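Penicillin binding protein 2X (Streptococcus thermophilus, PDB 5U47) probably acts as a penicillin-sensitive transpeptidase of the divisome, forming peptide cross-links between glycan strands of peptidoglycan at the septum. Local coordinates at residues T448-K453 against T587-Y592; N217-L222 against Q440-N445; Y592-I597 against N607-N612; L613-V618 against K637-I642. The protein carries 1 engineered substitution. All blocks are in the same frame, centred on the assembly; numbering follows the deposited sequence.

Contact 1: residues T448-K453 against T587-Y592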
loop_
_atom_site.group_PDB
_atom_site.type_symbol
_atom_site.label_atom_id
_atom_site.label_comp_id
_atom_site.label_asym_id
_atom_site.label_seq_id
_atom_site.Cartn_x
_atom_site.Cartn_y
_atom_site.Cartn_z
ATOM N N THR A 448 22.411 5.446 -9.040
ATOM C CA THR A 448 21.693 6.564 -8.445
ATOM C C THR A 448 20.428 6.085 -7.733
ATOM O O THR A 448 19.879 5.025 -8.034
ATOM C CB THR A 448 21.332 7.642 -9.482
ATOM O OG1 THR A 448 20.517 7.074 -10.504
ATOM C CG2 THR A 448 22.568 8.218 -10.108
ATOM N N VAL A 449 19.964 6.895 -6.795
ATOM C CA VAL A 449 18.775 6.588 -6.027
ATOM C C VAL A 449 17.946 7.825 -5.764
ATOM O O VAL A 449 18.431 8.958 -5.897
ATOM C CB VAL A 449 19.129 6.023 -4.633
ATOM C CG1 VAL A 449 19.989 4.771 -4.769
ATOM C CG2 VAL A 449 19.838 7.080 -3.754
ATOM N N ARG A 450 16.694 7.578 -5.396
ATOM C CA ARG A 450 15.754 8.592 -4.888
ATOM C C ARG A 450 15.217 7.961 -3.617
ATOM O O ARG A 450 14.651 6.861 -3.665
ATOM C CB ARG A 450 14.624 8.887 -5.869
ATOM C CG ARG A 450 15.113 9.720 -7.028
ATOM C CD ARG A 450 14.073 9.895 -8.116
ATOM N NE ARG A 450 12.999 10.825 -7.763
ATOM C CZ ARG A 450 13.074 12.165 -7.836
ATOM N NH1 ARG A 450 14.190 12.782 -8.200
ATOM N NH2 ARG A 450 12.018 12.904 -7.517
ATOM N N THR A 451 15.443 8.636 -2.492
ATOM C CA THR A 451 15.080 8.125 -1.172
ATOM C C THR A 451 14.009 8.988 -0.495
ATOM O O THR A 451 14.103 10.222 -0.486
ATOM C CB THR A 451 16.358 8.011 -0.322
ATOM O OG1 THR A 451 17.327 7.242 -1.050
ATOM C CG2 THR A 451 16.071 7.315 1.023
ATOM N N ALA A 452 13.000 8.329 0.072
ATOM C CA ALA A 452 11.844 9.006 0.674
ATOM C C ALA A 452 12.076 9.593 2.048
ATOM O O ALA A 452 12.930 9.143 2.798
ATOM C CB ALA A 452 10.648 8.053 0.732
ATOM N N LYS A 453 11.317 10.653 2.329
ATOM C CA LYS A 453 11.237 11.291 3.633
ATOM C C LYS A 453 9.741 11.551 3.855
ATOM O O LYS A 453 8.944 11.541 2.892
ATOM C CB LYS A 453 12.024 12.611 3.707
ATOM C CG LYS A 453 13.547 12.464 3.617
ATOM C CD LYS A 453 14.198 13.842 3.591
ATOM C CE LYS A 453 15.710 13.781 3.406
ATOM N NZ LYS A 453 16.412 13.250 4.612
ATOM N N THR A 587 25.053 8.912 -2.105
ATOM C CA THR A 587 24.773 8.377 -3.436
ATOM C C THR A 587 24.094 9.469 -4.245
ATOM O O THR A 587 23.182 10.136 -3.760
ATOM C CB THR A 587 23.849 7.117 -3.408
ATOM O OG1 THR A 587 24.364 6.139 -2.496
ATOM C CG2 THR A 587 23.743 6.482 -4.799
ATOM N N GLU A 588 24.549 9.644 -5.480
ATOM C CA GLU A 588 23.981 10.620 -6.395
ATOM C C GLU A 588 22.479 10.373 -6.527
ATOM O O GLU A 588 22.031 9.220 -6.494
ATOM C CB GLU A 588 24.674 10.497 -7.749
ATOM C CG GLU A 588 24.163 11.417 -8.854
ATOM C CD GLU A 588 24.919 11.220 -10.170
ATOM O OE1 GLU A 588 25.879 10.423 -10.203
ATOM O OE2 GLU A 588 24.546 11.856 -11.179
ATOM N N GLU A 589 21.708 11.450 -6.649
ATOM C CA GLU A 589 20.261 11.336 -6.761
ATOM C C GLU A 589 19.798 11.243 -8.219
ATOM O O GLU A 589 20.246 11.997 -9.063
ATOM C CB GLU A 589 19.559 12.494 -6.021
ATOM C CG GLU A 589 18.045 12.297 -5.917
ATOM C CD GLU A 589 17.357 13.382 -5.125
ATOM O OE1 GLU A 589 16.844 14.291 -5.781
ATOM O OE2 GLU A 589 17.358 13.355 -3.858
ATOM N N THR A 590 18.879 10.321 -8.498
ATOM C CA THR A 590 18.340 10.133 -9.856
ATOM C C THR A 590 17.486 11.342 -10.210
ATOM O O THR A 590 16.699 11.822 -9.384
ATOM C CB THR A 590 17.435 8.870 -9.957
ATOM O OG1 THR A 590 18.066 7.744 -9.335
ATOM C CG2 THR A 590 17.132 8.538 -11.418
ATOM N N SER A 591 17.647 11.848 -11.426
ATOM C CA SER A 591 16.863 12.994 -11.872
ATOM C C SER A 591 15.437 12.549 -12.242
ATOM O O SER A 591 15.213 11.384 -12.626
ATOM C CB SER A 591 17.554 13.686 -13.062
ATOM O OG SER A 591 17.538 12.845 -14.200
ATOM N N TYR A 592 14.477 13.465 -12.097
ATOM C CA TYR A 592 13.075 13.203 -12.469
ATOM C C TYR A 592 12.403 14.500 -12.913
ATOM O O TYR A 592 12.667 15.554 -12.346
ATOM C CB TYR A 592 12.256 12.617 -11.293
ATOM C CG TYR A 592 10.788 12.412 -11.633
ATOM C CD1 TYR A 592 10.380 11.350 -12.457
ATOM C CD2 TYR A 592 9.812 13.300 -11.177
ATOM C CE1 TYR A 592 9.048 11.176 -12.802
ATOM C CE2 TYR A 592 8.470 13.130 -11.511
ATOM C CZ TYR A 592 8.088 12.063 -12.307
ATOM O OH TYR A 592 6.751 11.898 -12.636
HETATM O O HOH W 1 17.119 11.034 -2.615
#
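Val-449 and Glu-589 pair in a single beta bridge that lays the loop between helices 574-577 and 602-611 against strand 448-451 of a mixed beta sheet. Val-449 N gives its hydrogen to Glu-588 O at 3.1 Å. Val-449 O is gripped twice, by Thr-590 N at 3.0 Å, well above the carbonyl plane, and by a CA-H contact from Glu-589. With chi1 at 59°, OG1 of Thr-448 stands between its backbone N and carbonyl carbon and shares a 2.8 Å hydrogen bond with Thr-590 OG1, while its CG2 lies beside the Glu-588 chain. Arg-450 bends at chi3 (74°) and crosses Thr-590 at about a right angle; its NH1 reaches Thr-590 O at 2.9 Å, the oxygen lying at the guanidinium edge. CB of Tyr-592 covers the centre of one guanidinium face, 3.6 Å from Arg-450 CZ. Asn-612 O takes Arg-450 NE and Ile-636 O takes NH1, so several bonds fix the rotation of this group. Glu-589 OE1, bonded to Ala-638 N, makes only a long, out-of-plane ion pair with Arg-450 NH1. The other carboxylate oxygen, Glu-589 OE2, accepts from a water at 2.6 Å, and the same water accepts from Thr-451 N at 2.9 Å.

Contact 2: residues N217-L222 against Q440-N445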
loop_
_atom_site.group_PDB
_atom_site.type_symbol
_atom_site.label_atom_id
_atom_site.label_comp_id
_atom_site.label_asym_id
_atom_site.label_seq_id
_atom_site.Cartn_x
_atom_site.Cartn_y
_atom_site.Cartn_z
ATOM N N ASN A 217 15.029 -0.873 -9.140
ATOM C CA ASN A 217 14.659 -1.653 -7.963
ATOM C C ASN A 217 13.826 -0.782 -7.006
ATOM O O ASN A 217 14.025 0.447 -6.908
ATOM C CB ASN A 217 15.903 -2.184 -7.250
ATOM C CG ASN A 217 16.682 -3.183 -8.085
ATOM O OD1 ASN A 217 16.139 -3.895 -8.925
ATOM N ND2 ASN A 217 17.971 -3.229 -7.846
ATOM N N ILE A 218 12.888 -1.421 -6.305
ATOM C CA ILE A 218 12.027 -0.718 -5.361
ATOM C C ILE A 218 12.230 -1.291 -3.990
ATOM O O ILE A 218 12.037 -2.487 -3.804
ATOM C CB ILE A 218 10.533 -0.855 -5.746
ATOM C CG1 ILE A 218 10.267 -0.274 -7.135
ATOM C CG2 ILE A 218 9.637 -0.184 -4.709
ATOM C CD1 ILE A 218 10.392 1.219 -7.222
ATOM N N TYR A 219 12.672 -0.451 -3.059
ATOM C CA TYR A 219 12.784 -0.817 -1.664
ATOM C C TYR A 219 11.516 -0.321 -1.000
ATOM O O TYR A 219 11.279 0.877 -0.936
ATOM C CB TYR A 219 13.997 -0.162 -0.994
ATOM C CG TYR A 219 15.322 -0.690 -1.499
ATOM C CD1 TYR A 219 15.828 -0.285 -2.724
ATOM C CD2 TYR A 219 16.072 -1.582 -0.746
ATOM C CE1 TYR A 219 17.052 -0.767 -3.203
ATOM C CE2 TYR A 219 17.297 -2.075 -1.220
ATOM C CZ TYR A 219 17.775 -1.655 -2.442
ATOM O OH TYR A 219 18.968 -2.128 -2.908
ATOM N N THR A 220 10.686 -1.238 -0.535
ATOM C CA THR A 220 9.494 -0.860 0.173
ATOM C C THR A 220 9.844 -0.481 1.604
ATOM O O THR A 220 10.990 -0.674 2.068
ATOM C CB THR A 220 8.444 -1.985 0.181
ATOM O OG1 THR A 220 8.924 -3.101 0.938
ATOM C CG2 THR A 220 8.114 -2.409 -1.224
ATOM N N THR A 221 8.856 0.066 2.307
ATOM C CA THR A 221 9.020 0.450 3.707
ATOM C C THR A 221 8.856 -0.733 4.646
ATOM O O THR A 221 9.119 -0.618 5.847
ATOM C CB THR A 221 7.964 1.515 4.096
ATOM O OG1 THR A 221 6.675 1.039 3.734
ATOM C CG2 THR A 221 8.243 2.802 3.379
ATOM N N LEU A 222 8.402 -1.870 4.114
ATOM C CA LEU A 222 8.166 -3.061 4.940
ATOM C C LEU A 222 9.426 -3.591 5.627
ATOM O O LEU A 222 10.520 -3.453 5.124
ATOM C CB LEU A 222 7.569 -4.212 4.126
ATOM C CG LEU A 222 6.244 -4.073 3.382
ATOM C CD1 LEU A 222 5.930 -5.404 2.709
ATOM C CD2 LEU A 222 5.093 -3.652 4.272
ATOM N N GLN A 440 12.770 3.667 -1.223
ATOM C CA GLN A 440 13.784 4.084 -2.186
ATOM C C GLN A 440 13.544 3.439 -3.529
ATOM O O GLN A 440 13.134 2.288 -3.591
ATOM C CB GLN A 440 15.187 3.699 -1.669
ATOM C CG GLN A 440 16.348 4.100 -2.547
ATOM C CD GLN A 440 17.694 3.661 -1.976
ATOM O OE1 GLN A 440 18.158 2.593 -2.309
ATOM N NE2 GLN A 440 18.301 4.475 -1.087
ATOM N N VAL A 441 13.823 4.195 -4.585
ATOM C CA VAL A 441 13.766 3.730 -5.969
ATOM C C VAL A 441 15.222 3.828 -6.427
ATOM O O VAL A 441 15.831 4.905 -6.341
ATOM C CB VAL A 441 12.888 4.639 -6.841
ATOM C CG1 VAL A 441 12.873 4.162 -8.292
ATOM C CG2 VAL A 441 11.482 4.731 -6.266
ATOM N N ALA A 442 15.785 2.710 -6.890
ATOM C CA ALA A 442 17.204 2.661 -7.236
ATOM C C ALA A 442 17.467 2.248 -8.663
ATOM O O ALA A 442 16.857 1.287 -9.175
ATOM C CB ALA A 442 17.936 1.712 -6.291
ATOM N N ASP A 443 18.363 2.991 -9.310
ATOM C CA ASP A 443 18.807 2.661 -10.643
ATOM C C ASP A 443 20.201 2.073 -10.431
ATOM O O ASP A 443 21.181 2.815 -10.253
ATOM C CB ASP A 443 18.827 3.883 -11.567
ATOM C CG ASP A 443 19.306 3.533 -12.984
ATOM O OD1 ASP A 443 20.189 2.664 -13.125
ATOM O OD2 ASP A 443 18.812 4.128 -13.965
ATOM N N THR A 444 20.278 0.742 -10.423
ATOM C CA THR A 444 21.548 0.032 -10.197
ATOM C C THR A 444 22.499 0.094 -11.370
ATOM O O THR A 444 23.681 -0.159 -11.199
ATOM C CB THR A 444 21.334 -1.453 -9.840
ATOM O OG1 THR A 444 20.559 -2.076 -10.862
ATOM C CG2 THR A 444 20.624 -1.571 -8.520
ATOM N N ASN A 445 21.984 0.399 -12.557
ATOM C CA ASN A 445 22.821 0.524 -13.736
ATOM C C ASN A 445 23.643 1.807 -13.582
ATOM O O ASN A 445 24.850 1.812 -13.792
ATOM C CB ASN A 445 21.976 0.630 -15.024
ATOM C CG ASN A 445 20.894 -0.446 -15.131
ATOM O OD1 ASN A 445 19.686 -0.128 -15.234
ATOM N ND2 ASN A 445 21.305 -1.720 -15.068
#
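Asn-217 to Tyr-219 and Gln-440 to Ala-442 run antiparallel, their strand axes 4.9 Å apart at closest and 158° between directions. Asn-217/Ala-442 and Tyr-219/Gln-440 are hydrogen-bonded pairs flanking the non-hydrogen-bonded pair Ile-218/Val-441. Of the four bonds, Tyr-219 N to Gln-440 O is 2.8 Å long and nearly straight, whereas Gln-440 N to Tyr-219 O stretches to 3.2 Å. On one face of the sheet Tyr-219 and Gln-440 extend alongside each other in the same direction. Gln-440 OE1 comes within 3.6 Å of Tyr-219 CE1, the amide turned 76° from the ring, and Ala-442 CB meets the ring edge at that same CE1. The Asn-217 amide crosses Thr-444, ND2 approaching the methyl CG2 at 3.2 Å, while its OD1 accepts from Thr-34 N. On the face of Ile-218 and Val-441, chi2 of Ile-218 (-69°) carries CD1 to 3.8 Å from Val-441 CG2. The pair is interior to a mixed sheet: strand 35-36 runs parallel along the other edge of 217-220, and 448-451 flanks 438-443, where Gln-440 NE2 bonds Thr-451 OG1. Tyr-36 stacks on the Tyr-219 ring, and Leu-183 and Leu-184 of helix 181-184 pack on Ile-218.

Contact 3: residues Y592-I597 against N607-N612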
loop_
_atom_site.group_PDB
_atom_site.type_symbol
_atom_site.label_atom_id
_atom_site.label_comp_id
_atom_site.label_asym_id
_atom_site.label_seq_id
_atom_site.Cartn_x
_atom_site.Cartn_y
_atom_site.Cartn_z
ATOM N N TYR A 592 14.477 13.465 -12.097
ATOM C CA TYR A 592 13.075 13.203 -12.469
ATOM C C TYR A 592 12.403 14.500 -12.913
ATOM O O TYR A 592 12.667 15.554 -12.346
ATOM C CB TYR A 592 12.256 12.617 -11.293
ATOM C CG TYR A 592 10.788 12.412 -11.633
ATOM C CD1 TYR A 592 10.380 11.350 -12.457
ATOM C CD2 TYR A 592 9.812 13.300 -11.177
ATOM C CE1 TYR A 592 9.048 11.176 -12.802
ATOM C CE2 TYR A 592 8.470 13.130 -11.511
ATOM C CZ TYR A 592 8.088 12.063 -12.307
ATOM O OH TYR A 592 6.751 11.898 -12.636
ATOM N N GLN A 593 11.562 14.411 -13.938
ATOM C CA GLN A 593 10.777 15.556 -14.402
ATOM C C GLN A 593 9.356 15.080 -14.739
ATOM O O GLN A 593 9.145 13.921 -15.101
ATOM C CB GLN A 593 11.486 16.291 -15.554
ATOM C CG GLN A 593 11.890 15.446 -16.729
ATOM C CD GLN A 593 12.758 16.216 -17.729
ATOM O OE1 GLN A 593 13.830 16.735 -17.393
ATOM N NE2 GLN A 593 12.306 16.274 -18.955
ATOM N N THR A 594 8.376 15.949 -14.571
ATOM C CA THR A 594 6.990 15.544 -14.780
ATOM C C THR A 594 6.636 15.254 -16.206
ATOM O O THR A 594 5.804 14.387 -16.460
ATOM C CB THR A 594 5.971 16.618 -14.343
ATOM O OG1 THR A 594 6.115 17.790 -15.150
ATOM C CG2 THR A 594 6.142 16.999 -12.891
ATOM N N GLY A 595 7.274 15.966 -17.136
ATOM C CA GLY A 595 6.846 15.927 -18.523
ATOM C C GLY A 595 5.582 16.804 -18.592
ATOM O O GLY A 595 5.182 17.415 -17.581
ATOM N N ASP A 596 4.960 16.870 -19.774
ATOM C CA ASP A 596 3.736 17.675 -19.987
ATOM C C ASP A 596 2.543 17.084 -19.275
ATOM O O ASP A 596 2.044 16.045 -19.687
ATOM C CB ASP A 596 3.374 17.753 -21.476
ATOM C CG ASP A 596 4.364 18.537 -22.280
ATOM O OD1 ASP A 596 4.868 19.575 -21.779
ATOM O OD2 ASP A 596 4.606 18.133 -23.451
ATOM N N ILE A 597 2.076 17.753 -18.224
ATOM C CA ILE A 597 0.926 17.255 -17.449
ATOM C C ILE A 597 -0.283 18.199 -17.427
ATOM O O ILE A 597 -1.303 17.867 -16.823
ATOM C CB ILE A 597 1.330 16.837 -16.010
ATOM C CG1 ILE A 597 1.935 18.008 -15.236
ATOM C CG2 ILE A 597 2.324 15.666 -16.050
ATOM C CD1 ILE A 597 2.172 17.689 -13.775
ATOM N N ASN A 607 -0.712 10.493 -7.996
ATOM C CA ASN A 607 -0.358 9.114 -7.665
ATOM C C ASN A 607 0.990 8.725 -8.300
ATOM O O ASN A 607 1.841 8.128 -7.641
ATOM C CB ASN A 607 -1.478 8.182 -8.155
ATOM C CG ASN A 607 -1.438 6.824 -7.503
ATOM O OD1 ASN A 607 -1.420 6.712 -6.275
ATOM N ND2 ASN A 607 -1.473 5.784 -8.315
ATOM N N THR A 608 1.165 9.073 -9.579
ATOM C CA THR A 608 2.407 8.844 -10.330
ATOM C C THR A 608 3.576 9.614 -9.723
ATOM O O THR A 608 4.647 9.072 -9.551
ATOM C CB THR A 608 2.206 9.234 -11.810
ATOM O OG1 THR A 608 1.237 8.343 -12.365
ATOM C CG2 THR A 608 3.492 9.126 -12.617
ATOM N N LEU A 609 3.349 10.868 -9.375
ATOM C CA LEU A 609 4.387 11.688 -8.755
ATOM C C LEU A 609 4.899 11.081 -7.440
ATOM O O LEU A 609 6.110 11.111 -7.177
ATOM C CB LEU A 609 3.868 13.099 -8.508
ATOM C CG LEU A 609 3.696 13.947 -9.770
ATOM C CD1 LEU A 609 2.923 15.226 -9.465
ATOM C CD2 LEU A 609 5.046 14.251 -10.403
ATOM N N ARG A 610 3.987 10.564 -6.607
ATOM C CA ARG A 610 4.405 9.906 -5.349
ATOM C C ARG A 610 5.188 8.617 -5.578
ATOM O O ARG A 610 6.066 8.278 -4.785
ATOM C CB ARG A 610 3.218 9.630 -4.415
ATOM C CG ARG A 610 2.642 10.899 -3.842
ATOM C CD ARG A 610 1.829 10.630 -2.596
ATOM N NE ARG A 610 1.434 11.899 -2.025
ATOM C CZ ARG A 610 0.331 12.576 -2.317
ATOM N NH1 ARG A 610 -0.563 12.115 -3.184
ATOM N NH2 ARG A 610 0.130 13.750 -1.720
ATOM N N GLN A 611 4.892 7.895 -6.657
ATOM C CA GLN A 611 5.692 6.712 -7.006
ATOM C C GLN A 611 7.146 7.093 -7.263
ATOM O O GLN A 611 8.063 6.281 -7.063
ATOM C CB GLN A 611 5.120 6.034 -8.241
ATOM C CG GLN A 611 3.733 5.456 -7.987
ATOM C CD GLN A 611 3.039 4.986 -9.241
ATOM O OE1 GLN A 611 3.534 5.186 -10.351
ATOM N NE2 GLN A 611 1.881 4.367 -9.075
ATOM N N ASN A 612 7.335 8.341 -7.702
ATOM C CA ASN A 612 8.636 8.892 -8.001
ATOM C C ASN A 612 9.168 9.769 -6.864
ATOM O O ASN A 612 10.127 10.519 -7.045
ATOM C CB ASN A 612 8.598 9.630 -9.351
ATOM C CG ASN A 612 8.382 8.668 -10.511
ATOM O OD1 ASN A 612 9.348 8.074 -11.020
ATOM N ND2 ASN A 612 7.111 8.463 -10.899
#
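Asn-612 lies across one face of the Tyr-592 ring: its CB sits 3.8 Å from the ring centroid, 11° off the normal, a CH-pi contact, and its amide continues the overlap toward the CE1 side of the ring. CG of Asn-612 is 3.5 Å from Tyr-592 CE1, and the amide and ring planes are stacked, only 14° apart. This joins the loop preceding helix 602-611 to the C-terminal end of that helix within the first PASTA domain. The turn of the amide is steadied from its own helix: Asn-612 ND2 donates to Thr-608 O at 2.9 Å, the oxygen close to the amide plane, and Asn-612 N adds a weak bond to the same carbonyl. Leu-609 comes at the ring edge instead, crossing the tyrosine at about a right angle, with CD2 at 3.8 Å from Tyr-592 CE2. The same methyl meets Thr-594 CG2 at 3.9 Å. Thr-594 has OG1 between its backbone N and carbonyl carbon (chi1 64°), where it bonds Gly-595 O at 2.6 Å, on a lone pair. Asn-612 ND2 and Thr-594 OG1 thus find acceptors within their own segments, and the segments meet through amide-on-ring stacking, CH-pi and apolar contact.

Contact 4: residues L613-V618 against K637-I642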
loop_
_atom_site.group_PDB
_atom_site.type_symbol
_atom_site.label_atom_id
_atom_site.label_comp_id
_atom_site.label_asym_id
_atom_site.label_seq_id
_atom_site.Cartn_x
_atom_site.Cartn_y
_atom_site.Cartn_z
ATOM N N LEU A 613 8.542 9.637 -5.704
ATOM C CA LEU A 613 8.946 10.301 -4.482
ATOM C C LEU A 613 8.794 11.832 -4.445
ATOM O O LEU A 613 9.403 12.515 -3.621
ATOM C CB LEU A 613 10.339 9.833 -4.048
ATOM C CG LEU A 613 10.480 8.301 -3.941
ATOM C CD1 LEU A 613 11.783 7.970 -3.257
ATOM C CD2 LEU A 613 9.331 7.685 -3.145
ATOM N N VAL A 614 7.941 12.351 -5.297
ATOM C CA VAL A 614 7.605 13.769 -5.276
ATOM C C VAL A 614 6.434 13.899 -4.295
ATOM O O VAL A 614 5.719 12.907 -4.049
ATOM C CB VAL A 614 7.234 14.236 -6.684
ATOM C CG1 VAL A 614 6.777 15.689 -6.691
ATOM C CG2 VAL A 614 8.437 14.050 -7.598
ATOM N N HIS A 615 6.285 15.077 -3.679
ATOM C CA HIS A 615 5.208 15.324 -2.696
ATOM C C HIS A 615 4.266 16.379 -3.280
ATOM O O HIS A 615 4.427 17.576 -3.023
ATOM C CB HIS A 615 5.753 15.815 -1.342
ATOM C CG HIS A 615 6.571 14.801 -0.602
ATOM N ND1 HIS A 615 7.260 15.113 0.550
ATOM C CD2 HIS A 615 6.854 13.502 -0.871
ATOM C CE1 HIS A 615 7.882 14.034 0.990
ATOM N NE2 HIS A 615 7.654 13.044 0.144
ATOM N N PRO A 616 3.287 15.939 -4.088
ATOM C CA PRO A 616 2.388 16.878 -4.710
ATOM C C PRO A 616 1.277 17.343 -3.783
ATOM O O PRO A 616 0.886 16.623 -2.869
ATOM C CB PRO A 616 1.783 16.055 -5.845
ATOM C CG PRO A 616 1.732 14.679 -5.309
ATOM C CD PRO A 616 2.943 14.546 -4.427
ATOM N N ILE A 617 0.804 18.560 -4.015
ATOM C CA ILE A 617 -0.340 19.119 -3.300
ATOM C C ILE A 617 -1.347 19.484 -4.398
ATOM O O ILE A 617 -1.051 20.341 -5.257
ATOM C CB ILE A 617 0.009 20.399 -2.526
ATOM C CG1 ILE A 617 1.078 20.110 -1.464
ATOM C CG2 ILE A 617 -1.250 20.970 -1.905
ATOM C CD1 ILE A 617 1.701 21.355 -0.866
ATOM N N VAL A 618 -2.504 18.827 -4.376
ATOM C CA VAL A 618 -3.542 19.042 -5.376
ATOM C C VAL A 618 -4.466 20.121 -4.835
ATOM O O VAL A 618 -5.009 19.971 -3.729
ATOM C CB VAL A 618 -4.299 17.741 -5.676
ATOM C CG1 VAL A 618 -5.482 17.972 -6.611
ATOM C CG2 VAL A 618 -3.341 16.720 -6.294
ATOM N N LYS A 637 13.494 17.136 -7.234
ATOM C CA LYS A 637 14.267 16.320 -6.308
ATOM C C LYS A 637 13.350 15.387 -5.544
ATOM O O LYS A 637 12.147 15.612 -5.467
ATOM C CB LYS A 637 15.030 17.209 -5.322
ATOM C CG LYS A 637 16.071 18.097 -6.003
ATOM C CD LYS A 637 16.811 19.000 -5.039
ATOM C CE LYS A 637 17.866 19.784 -5.807
ATOM N NZ LYS A 637 18.660 20.706 -4.942
ATOM N N ALA A 638 13.928 14.338 -4.983
ATOM C CA ALA A 638 13.160 13.452 -4.133
ATOM C C ALA A 638 12.589 14.291 -2.978
ATOM O O ALA A 638 13.282 15.134 -2.400
ATOM C CB ALA A 638 14.029 12.327 -3.595
ATOM N N ASN A 639 11.322 14.058 -2.680
ATOM C CA ASN A 639 10.595 14.717 -1.592
ATOM C C ASN A 639 10.272 16.179 -1.829
ATOM O O ASN A 639 9.774 16.834 -0.930
ATOM C CB ASN A 639 11.349 14.531 -0.271
ATOM C CG ASN A 639 11.704 13.083 -0.050
ATOM O OD1 ASN A 639 10.818 12.226 -0.091
ATOM N ND2 ASN A 639 13.003 12.786 0.121
ATOM N N GLU A 640 10.536 16.689 -3.030
ATOM C CA GLU A 640 10.220 18.062 -3.307
ATOM C C GLU A 640 8.679 18.236 -3.354
ATOM O O GLU A 640 7.963 17.422 -3.907
ATOM C CB GLU A 640 10.882 18.511 -4.609
ATOM C CG GLU A 640 10.568 19.943 -5.000
ATOM C CD GLU A 640 11.411 20.437 -6.163
ATOM O OE1 GLU A 640 12.449 19.806 -6.472
ATOM O OE2 GLU A 640 11.035 21.462 -6.752
ATOM N N GLN A 641 8.210 19.307 -2.730
ATOM C CA GLN A 641 6.801 19.616 -2.655
ATOM C C GLN A 641 6.429 20.522 -3.819
ATOM O O GLN A 641 7.044 21.562 -4.013
ATOM C CB GLN A 641 6.528 20.332 -1.346
ATOM C CG GLN A 641 5.066 20.599 -1.030
ATOM C CD GLN A 641 4.954 21.497 0.187
ATOM O OE1 GLN A 641 5.123 22.715 0.083
ATOM N NE2 GLN A 641 4.713 20.895 1.357
ATOM N N ILE A 642 5.408 20.140 -4.575
ATOM C CA ILE A 642 4.962 20.938 -5.706
ATOM C C ILE A 642 3.454 21.137 -5.644
ATOM O O ILE A 642 2.743 20.360 -4.986
ATOM C CB ILE A 642 5.359 20.301 -7.062
ATOM C CG1 ILE A 642 4.571 19.016 -7.331
ATOM C CG2 ILE A 642 6.875 20.080 -7.121
ATOM C CD1 ILE A 642 4.651 18.555 -8.767
HETATM O O HOH W 2 8.634 10.513 -0.579
#
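Asn-639 OD1 accepts from a water at 2.8 Å and from the backbone N of Lys-453, and that water, in the His-615 ring plane, is also hydrogen-bonded to His-615 NE2 at 2.8 Å. The ring lies under the backbone of Asn-639, whose CA stands over its centre, 3.8 Å from the centroid and 9° off the normal, a CH-pi contact. Asn-639 is the third residue of a type II turn, Lys-637 to Glu-640; its positive phi of 71° fits that place, and Glu-640 OE1 braces the turn by accepting Lys-637 N. Asn-639 N bonds Leu-613 O at 2.6 Å; Leu-613 is the C-prime residue of the Schellman motif that closes helix 602-611. Beyond the turn the two segments run parallel as PASTA strands 615-619 and 641-646: His-615 N bonds Glu-640 O, Ile-642 N bonds His-615 O, and Ile-617 N bonds Ile-642 O at 2.8 Å. Ile-617 CD1 presses on Gln-641 CD at 3.4 Å, an amide held by Thr-659 and Gly-657. With ND2 of Asn-639 bonded to Thr-451 O, both ends of its amide are used, so one side chain ties the PASTA turn to the transpeptidase domain while its backbone packs on the histidine.

How the contacts relate
Along the chain the segments of contact 2 come first, then strand 448-451, then loop 587-592, which leads into contacts 3 and 4. Contacts 1 and 2, centres about 10 Å apart, belong to one mixed sheet in which 217-220, 438-443 and 448-451 are successive neighbours. Contacts 3 and 4, centres about 9 Å apart, lie in the first PASTA domain, where helix 602-611 is followed, after a short turn, by strand 615-619. Contact 1 links the pairs, sharing Tyr-592 with contact 3, about 14 Å away, and bonding to Asn-639 of contact 4, about 13 Å away. Together they form a continuous path docking the PASTA domain against the sheet that carries part of the transpeptidase domain.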